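Local atomic coordinates of aminopeptidase (Aneurinibacillus sp. AM-1, PDB entry 5IB9), a protein that probably removes amino-terminal residues from peptides as a zinc-dependent M28-family aminopeptidase that also carries a protease-associated domain. Residues A[23-27]-A[28-32]; A[40-43]-A[44-47]; A[127-130]-A[131-134]. All coordinates share one frame; numbering follows the deposited sequence.

Interaction 1 of 3, residues A[23-27]-A[28-32]; sequences QFLSQ and APRVA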
loop_
_atom_site.group_PDB
_atom_site.type_symbol
_atom_site.label_atom_id
_atom_site.label_comp_id
_atom_site.label_asym_id
_atom_site.label_seq_id
_atom_site.Cartn_x
_atom_site.Cartn_y
_atom_site.Cartn_z
ATOM N N GLN A 23 6.296 -29.163 -13.282
ATOM C CA GLN A 23 5.645 -29.632 -14.517
ATOM C C GLN A 23 4.228 -29.037 -14.553
ATOM O O GLN A 23 3.853 -28.489 -15.610
ATOM C CB GLN A 23 5.520 -31.137 -14.427
ATOM C CG GLN A 23 4.943 -31.747 -15.731
ATOM C CD GLN A 23 5.051 -33.282 -15.662
ATOM O OE1 GLN A 23 4.796 -33.917 -14.616
ATOM N NE2 GLN A 23 5.475 -33.879 -16.755
ATOM N N PHE A 24 3.532 -29.085 -13.419
ATOM C CA PHE A 24 2.143 -28.511 -13.396
ATOM C C PHE A 24 2.206 -27.011 -13.716
ATOM O O PHE A 24 1.440 -26.468 -14.549
ATOM C CB PHE A 24 1.393 -28.811 -12.062
ATOM C CG PHE A 24 0.037 -28.187 -12.053
ATOM C CD1 PHE A 24 -1.035 -28.829 -12.712
ATOM C CD2 PHE A 24 -0.117 -26.850 -11.566
ATOM C CE1 PHE A 24 -2.279 -28.117 -12.860
ATOM C CE2 PHE A 24 -1.342 -26.095 -11.711
ATOM C CZ PHE A 24 -2.432 -26.835 -12.349
ATOM N N LEU A 25 3.050 -26.244 -12.962
ATOM C CA LEU A 25 3.010 -24.808 -13.005
ATOM C C LEU A 25 3.478 -24.192 -14.331
ATOM O O LEU A 25 3.061 -23.134 -14.744
ATOM C CB LEU A 25 3.817 -24.182 -11.780
ATOM C CG LEU A 25 3.121 -24.471 -10.447
ATOM C CD1 LEU A 25 4.164 -23.994 -9.466
ATOM C CD2 LEU A 25 1.841 -23.693 -10.306
ATOM N N SER A 26 4.432 -24.917 -14.963
ATOM C CA SER A 26 5.097 -24.329 -16.114
ATOM C C SER A 26 4.468 -24.794 -17.447
ATOM O O SER A 26 5.125 -24.675 -18.507
ATOM C CB SER A 26 6.630 -24.680 -16.105
ATOM O OG SER A 26 6.888 -26.064 -16.166
ATOM N N GLN A 27 3.209 -25.233 -17.411
ATOM C CA GLN A 27 2.501 -25.483 -18.698
ATOM C C GLN A 27 2.252 -24.216 -19.494
ATOM O O GLN A 27 1.970 -24.260 -20.744
ATOM C CB GLN A 27 1.175 -26.202 -18.448
ATOM C CG GLN A 27 1.326 -27.554 -17.809
ATOM C CD GLN A 27 -0.005 -28.171 -17.437
ATOM O OE1 GLN A 27 -0.613 -28.924 -18.270
ATOM N NE2 GLN A 27 -0.458 -27.927 -16.214
ATOM N N ALA A 28 2.292 -23.041 -18.847
ATOM C CA ALA A 28 2.120 -21.805 -19.506
ATOM C C ALA A 28 2.712 -20.708 -18.588
ATOM O O ALA A 28 2.773 -20.914 -17.363
ATOM C CB ALA A 28 0.562 -21.529 -19.767
ATOM N N PRO A 29 3.113 -19.558 -19.099
ATOM C CA PRO A 29 3.514 -18.428 -18.254
ATOM C C PRO A 29 2.421 -18.047 -17.254
ATOM O O PRO A 29 1.241 -18.220 -17.507
ATOM C CB PRO A 29 3.773 -17.299 -19.264
ATOM C CG PRO A 29 4.049 -18.017 -20.575
ATOM C CD PRO A 29 3.159 -19.185 -20.559
ATOM N N ARG A 30 2.886 -17.530 -16.119
ATOM C CA ARG A 30 1.953 -17.174 -15.029
ATOM C C ARG A 30 2.061 -15.692 -14.794
ATOM O O ARG A 30 2.552 -15.186 -13.740
ATOM C CB ARG A 30 2.310 -17.982 -13.729
ATOM C CG ARG A 30 2.195 -19.444 -13.934
ATOM C CD ARG A 30 2.643 -20.269 -12.706
ATOM N NE ARG A 30 4.033 -19.956 -12.312
ATOM C CZ ARG A 30 5.138 -20.329 -13.039
ATOM N NH1 ARG A 30 5.020 -21.176 -14.095
ATOM N NH2 ARG A 30 6.349 -19.942 -12.638
ATOM N N VAL A 31 1.543 -14.857 -15.712
ATOM C CA VAL A 31 1.755 -13.444 -15.553
ATOM C C VAL A 31 0.880 -12.895 -14.424
ATOM O O VAL A 31 -0.277 -13.339 -14.292
ATOM C CB VAL A 31 1.349 -12.728 -16.874
ATOM C CG1 VAL A 31 1.368 -11.225 -16.692
ATOM C CG2 VAL A 31 2.388 -13.156 -17.963
ATOM N N ALA A 32 1.461 -11.978 -13.599
ATOM C CA ALA A 32 0.713 -11.616 -12.396
ATOM C C ALA A 32 -0.631 -11.031 -12.728
ATOM O O ALA A 32 -0.766 -10.258 -13.678
ATOM C CB ALA A 32 1.455 -10.685 -11.563
#
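Arg30 sets CG beside its own backbone N (chi1 -61°) and bends again at chi3, and these two turns fold its chain back on Leu25, whose carbonyl oxygen it meets through NH1. The place is the C-terminal end of helix 15-25, where the loop to helix 35-50 begins: Ser26 is the first residue to leave helical geometry, and, as at any helix C-terminus, the last carbonyls lack a further helical N-H, so side chains can take them. Arg30 NH1 donates a hydrogen bond to Leu25 O at 2.8 Å, bent to 146°, from above the carbonyl plane and not on a lone pair. Leu25 CB covers one face of the guanidinium, with Arg30 NH1 4.0 Å away, while Ser26 CA sits at its edge. A buried arginine suits this place, with donors for several carbonyls: NE bonds to His229 O, NH2 to Gly237 O, and NH1 also to Pro236 O, tying the helix end to the loop that follows zinc ligand His228. Ser26 OG turns back to Ile22 O. On the exposed side the long, amide-tipped Gln27 donates from NE2 to Phe24 O at 2.9 Å, in the carbonyl plane and on a lone pair.

Interaction 2 of 3, residues A[40-43]-A[44-47]; sequences AVRY and IEQQ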
loop_
_atom_site.group_PDB
_atom_site.type_symbol
_atom_site.label_atom_id
_atom_site.label_comp_id
_atom_site.label_asym_id
_atom_site.label_seq_id
_atom_site.Cartn_x
_atom_site.Cartn_y
_atom_site.Cartn_z
ATOM N N ALA A 40 -2.453 -21.007 -10.524
ATOM C CA ALA A 40 -1.306 -21.395 -9.693
ATOM C C ALA A 40 -1.632 -21.234 -8.170
ATOM O O ALA A 40 -1.275 -22.059 -7.334
ATOM C CB ALA A 40 -0.041 -20.564 -10.063
ATOM N N VAL A 41 -2.227 -20.054 -7.897
ATOM C CA VAL A 41 -2.666 -19.781 -6.498
ATOM C C VAL A 41 -3.555 -20.917 -5.990
ATOM O O VAL A 41 -3.337 -21.436 -4.883
ATOM C CB VAL A 41 -3.373 -18.414 -6.450
ATOM C CG1 VAL A 41 -4.233 -18.323 -5.188
ATOM C CG2 VAL A 41 -2.352 -17.345 -6.600
ATOM N N ARG A 42 -4.552 -21.345 -6.822
ATOM C CA ARG A 42 -5.394 -22.409 -6.379
ATOM C C ARG A 42 -4.649 -23.686 -6.187
ATOM O O ARG A 42 -4.923 -24.500 -5.269
ATOM C CB ARG A 42 -6.516 -22.600 -7.406
ATOM C CG ARG A 42 -7.547 -21.489 -7.347
ATOM C CD ARG A 42 -8.629 -21.977 -6.413
ATOM N NE ARG A 42 -8.344 -21.344 -5.148
ATOM C CZ ARG A 42 -8.660 -20.087 -4.875
ATOM N NH1 ARG A 42 -9.237 -19.370 -5.824
ATOM N NH2 ARG A 42 -8.403 -19.578 -3.642
ATOM N N TYR A 43 -3.723 -24.008 -7.107
ATOM C CA TYR A 43 -2.957 -25.227 -7.040
ATOM C C TYR A 43 -2.122 -25.265 -5.780
ATOM O O TYR A 43 -2.040 -26.306 -5.059
ATOM C CB TYR A 43 -2.110 -25.336 -8.312
ATOM C CG TYR A 43 -1.219 -26.576 -8.312
ATOM C CD1 TYR A 43 -1.665 -27.823 -8.770
ATOM C CD2 TYR A 43 0.130 -26.494 -7.820
ATOM C CE1 TYR A 43 -0.808 -28.979 -8.778
ATOM C CE2 TYR A 43 0.976 -27.609 -7.797
ATOM C CZ TYR A 43 0.514 -28.822 -8.367
ATOM O OH TYR A 43 1.363 -29.910 -8.392
ATOM N N ILE A 44 -1.379 -24.135 -5.574
ATOM C CA ILE A 44 -0.510 -23.965 -4.373
ATOM C C ILE A 44 -1.317 -24.140 -3.084
ATOM O O ILE A 44 -0.921 -24.958 -2.214
ATOM C CB ILE A 44 0.286 -22.681 -4.466
ATOM C CG1 ILE A 44 1.251 -22.869 -5.663
ATOM C CG2 ILE A 44 1.098 -22.465 -3.138
ATOM C CD1 ILE A 44 1.803 -21.523 -6.155
ATOM N N GLU A 45 -2.453 -23.466 -3.053
ATOM C CA GLU A 45 -3.313 -23.601 -1.855
ATOM C C GLU A 45 -3.701 -25.062 -1.637
ATOM O O GLU A 45 -3.604 -25.574 -0.470
ATOM C CB GLU A 45 -4.564 -22.718 -2.176
ATOM C CG GLU A 45 -5.649 -23.082 -1.118
ATOM C CD GLU A 45 -6.961 -22.346 -1.423
ATOM O OE1 GLU A 45 -7.093 -21.670 -2.418
ATOM O OE2 GLU A 45 -7.825 -22.588 -0.577
ATOM N N GLN A 46 -4.106 -25.769 -2.687
ATOM C CA GLN A 46 -4.479 -27.191 -2.573
ATOM C C GLN A 46 -3.365 -28.038 -2.072
ATOM O O GLN A 46 -3.585 -28.922 -1.240
ATOM C CB GLN A 46 -5.016 -27.718 -3.900
ATOM C CG GLN A 46 -5.362 -29.238 -3.838
ATOM C CD GLN A 46 -6.385 -29.561 -2.773
ATOM O OE1 GLN A 46 -7.284 -28.737 -2.424
ATOM N NE2 GLN A 46 -6.309 -30.789 -2.285
ATOM N N GLN A 47 -2.152 -27.772 -2.562
ATOM C CA GLN A 47 -1.051 -28.622 -2.095
ATOM C C GLN A 47 -0.786 -28.412 -0.625
ATOM O O GLN A 47 -0.651 -29.370 0.170
ATOM C CB GLN A 47 0.258 -28.407 -2.846
ATOM C CG GLN A 47 0.134 -28.622 -4.347
ATOM C CD GLN A 47 -0.820 -29.721 -4.830
ATOM O OE1 GLN A 47 -1.844 -29.385 -5.522
ATOM N NE2 GLN A 47 -0.545 -30.966 -4.472
#
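Ile44 and Ala40 meet one helical turn apart on the buried side of helix 35-50, and here the packing is close. Ile44 N donates to Ala40 O at 2.7 Å, nearly along the C=O axis, and the CG1 branch of Ile44 lies against the same oxygen, with CD1 ending 4.4 Å from Ala40 CB. The small alanine lets Leu25 and Arg30 come close to the helix, whereas the branched isoleucine and Val41 pack against Val206 of strand 187-210.

The outward side is looser and polar. Arg42, bent at chi2 and chi3, lies alongside the extended Glu45, both pointing the same way, and grips a single oxygen side-on: Glu45 OE1 takes NH2 at 2.8 Å on its syn lone pair, and NE at 3.0 Å from the syn side but 29° out of the carboxylate plane. Glu45 OE1 and CD lie at the guanidinium edge, in its plane, although the carboxylate is turned 69° against it. Glu45 OE2 forms a second salt bridge with Lys49, so the acid probably balances two positive charges.

Between these sides, Tyr43 offers a ring face to Gln47. Gln47 CG stands over it as a CH-pi contact, 4.1 Å from the centroid, while the Tyr43 ring also stacks with Phe24. The aromatic residue can thus serve both a neighbouring helix and its own next turn. Tight i to i+4 backbone bonding, an apolar stripe on one side and an i to i+3 ion pair on the other are the marks of an amphipathic alpha-helix laid against a beta-sheet.

Interaction 3 of 3, residues A[127-130]-A[131-134]; sequences FADK and VRNA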
loop_
_atom_site.group_PDB
_atom_site.type_symbol
_atom_site.label_atom_id
_atom_site.label_comp_id
_atom_site.label_asym_id
_atom_site.label_seq_id
_atom_site.Cartn_x
_atom_site.Cartn_y
_atom_site.Cartn_z
ATOM N N PHE A 127 15.250 4.607 -14.762
ATOM C CA PHE A 127 14.466 4.999 -15.969
ATOM C C PHE A 127 13.304 5.921 -15.626
ATOM O O PHE A 127 13.087 6.951 -16.258
ATOM C CB PHE A 127 13.922 3.822 -16.724
ATOM C CG PHE A 127 14.944 2.881 -17.216
ATOM C CD1 PHE A 127 14.861 1.524 -16.883
ATOM C CD2 PHE A 127 15.986 3.316 -18.057
ATOM C CE1 PHE A 127 15.797 0.612 -17.358
ATOM C CE2 PHE A 127 16.931 2.418 -18.542
ATOM C CZ PHE A 127 16.853 1.058 -18.192
ATOM N N ALA A 128 12.507 5.550 -14.630
ATOM C CA ALA A 128 11.486 6.453 -14.085
ATOM C C ALA A 128 11.910 7.907 -13.836
ATOM O O ALA A 128 11.205 8.839 -14.213
ATOM C CB ALA A 128 10.927 5.847 -12.753
ATOM N N ASP A 129 13.018 8.118 -13.124
ATOM C CA ASP A 129 13.408 9.487 -12.816
ATOM C C ASP A 129 13.882 10.320 -14.028
ATOM O O ASP A 129 13.574 11.487 -14.128
ATOM C CB ASP A 129 14.493 9.508 -11.756
ATOM C CG ASP A 129 13.922 9.501 -10.329
ATOM O OD1 ASP A 129 14.765 9.333 -9.415
ATOM O OD2 ASP A 129 12.676 9.675 -10.132
ATOM N N LYS A 130 14.596 9.669 -14.930
ATOM C CA LYS A 130 15.012 10.271 -16.221
ATOM C C LYS A 130 13.796 10.749 -16.940
ATOM O O LYS A 130 13.769 11.883 -17.383
ATOM C CB LYS A 130 15.754 9.254 -17.075
ATOM C CG LYS A 130 17.122 8.850 -16.568
ATOM C CD LYS A 130 17.519 7.568 -17.295
ATOM C CE LYS A 130 18.854 6.874 -16.837
ATOM N NZ LYS A 130 20.054 7.773 -16.991
ATOM N N VAL A 131 12.749 9.919 -17.036
ATOM C CA VAL A 131 11.516 10.362 -17.706
ATOM C C VAL A 131 10.858 11.549 -16.965
ATOM O O VAL A 131 10.403 12.551 -17.578
ATOM C CB VAL A 131 10.546 9.174 -17.941
ATOM C CG1 VAL A 131 9.237 9.654 -18.533
ATOM C CG2 VAL A 131 11.198 8.158 -18.859
ATOM N N ARG A 132 10.712 11.436 -15.641
ATOM C CA ARG A 132 10.071 12.535 -14.908
ATOM C C ARG A 132 10.891 13.846 -14.959
ATOM O O ARG A 132 10.331 14.930 -15.146
ATOM C CB ARG A 132 9.824 12.124 -13.441
ATOM C CG ARG A 132 8.558 11.300 -13.200
ATOM C CD ARG A 132 8.373 11.088 -11.683
ATOM N NE ARG A 132 9.419 10.204 -11.197
ATOM C CZ ARG A 132 9.232 8.922 -10.873
ATOM N NH1 ARG A 132 8.006 8.358 -10.933
ATOM N NH2 ARG A 132 10.279 8.193 -10.469
ATOM N N ASN A 133 12.207 13.740 -14.832
ATOM C CA ASN A 133 13.072 14.945 -14.906
ATOM C C ASN A 133 12.892 15.701 -16.237
ATOM O O ASN A 133 12.745 16.932 -16.244
ATOM C CB ASN A 133 14.543 14.597 -14.677
ATOM C CG ASN A 133 14.825 14.049 -13.261
ATOM O OD1 ASN A 133 15.796 13.298 -13.069
ATOM N ND2 ASN A 133 13.940 14.354 -12.304
ATOM N N ALA A 134 12.847 14.952 -17.344
ATOM C CA ALA A 134 12.619 15.528 -18.700
ATOM C C ALA A 134 11.209 16.076 -18.884
ATOM O O ALA A 134 11.016 17.182 -19.444
ATOM C CB ALA A 134 12.968 14.469 -19.790
#
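The guanidinium of Arg132 has Ala128 over one face, where the carbonyl oxygen of that residue stands 3.5 Å above the plane and toward the rim; Asp129 OD2 and CG lie at its edge, close to its plane. The two flat groups are strongly turned against each other, 73° apart. Arg132 NH2 donates to Asp129 OD2 almost straight, 2.8 Å away with an N-H...O angle of 168°; because the planes are so turned, it reaches that oxygen from above the carboxylate plane. A second bond to the same oxygen, from Arg132 NE at 3.5 Å, is weak. The arginine gets there with CG anti to the carbonyl carbon (chi1 -83°) and a bend at chi3, which curls the chain back over the preceding turn and brings NH2 to 3.3 Å from Ala128 CB. A methyl is small enough to permit that approach.

These residues belong to helix 127-136, the connection between parallel strands 117-121 and 141-145 in a beta-alpha-beta unit of the PA domain. Its backbone runs in regular i to i+4 bonds, among them Asn133 N to Asp129 O at 2.7 Å. The inner side carries Val131 and Ala134; Val131 CG2 rests 3.4 Å from Phe127 O, and Ala134, small enough for a close approach, packs on Ala118 and Val142 of the flanking strands. Buried Lys130 packs on Ile120 of strand 117-121, its NZ hydrogen-bonded to the carbonyls of Gln121, Leu102 and Gly123.

Arg132 has a further acidic partner, since NH1 bridges to Asp160. An alanine here would remove both bridges and is likely to leave the carboxylates of Asp129 and Asp160 without their shared positive mate. Asp129 is fixed from its backbone side too, its N donating to Ser126 OG.

Interactions 1 and 2 form one neighbourhood of the peptidase part: the end of helix 15-25 and the body of helix 35-50 touch, with Phe24 CD2 3.3 Å from Tyr43 CD1 and Leu25 CD2 3.7 Å from Ala40 CB. Interaction 3 stands apart in the PA domain, its centre about 39 Å from that of interaction 2 and on the opposite side of the chain's centre. All three are partly buried. In interaction 1 a buried arginine serves neutral carbonyls near the zinc site, whereas 40-47 and 127-134 place an arginine-acid pair three residues apart toward the outside of a helix. The order of charges reverses between these two, arginine first in one and aspartate first in the other.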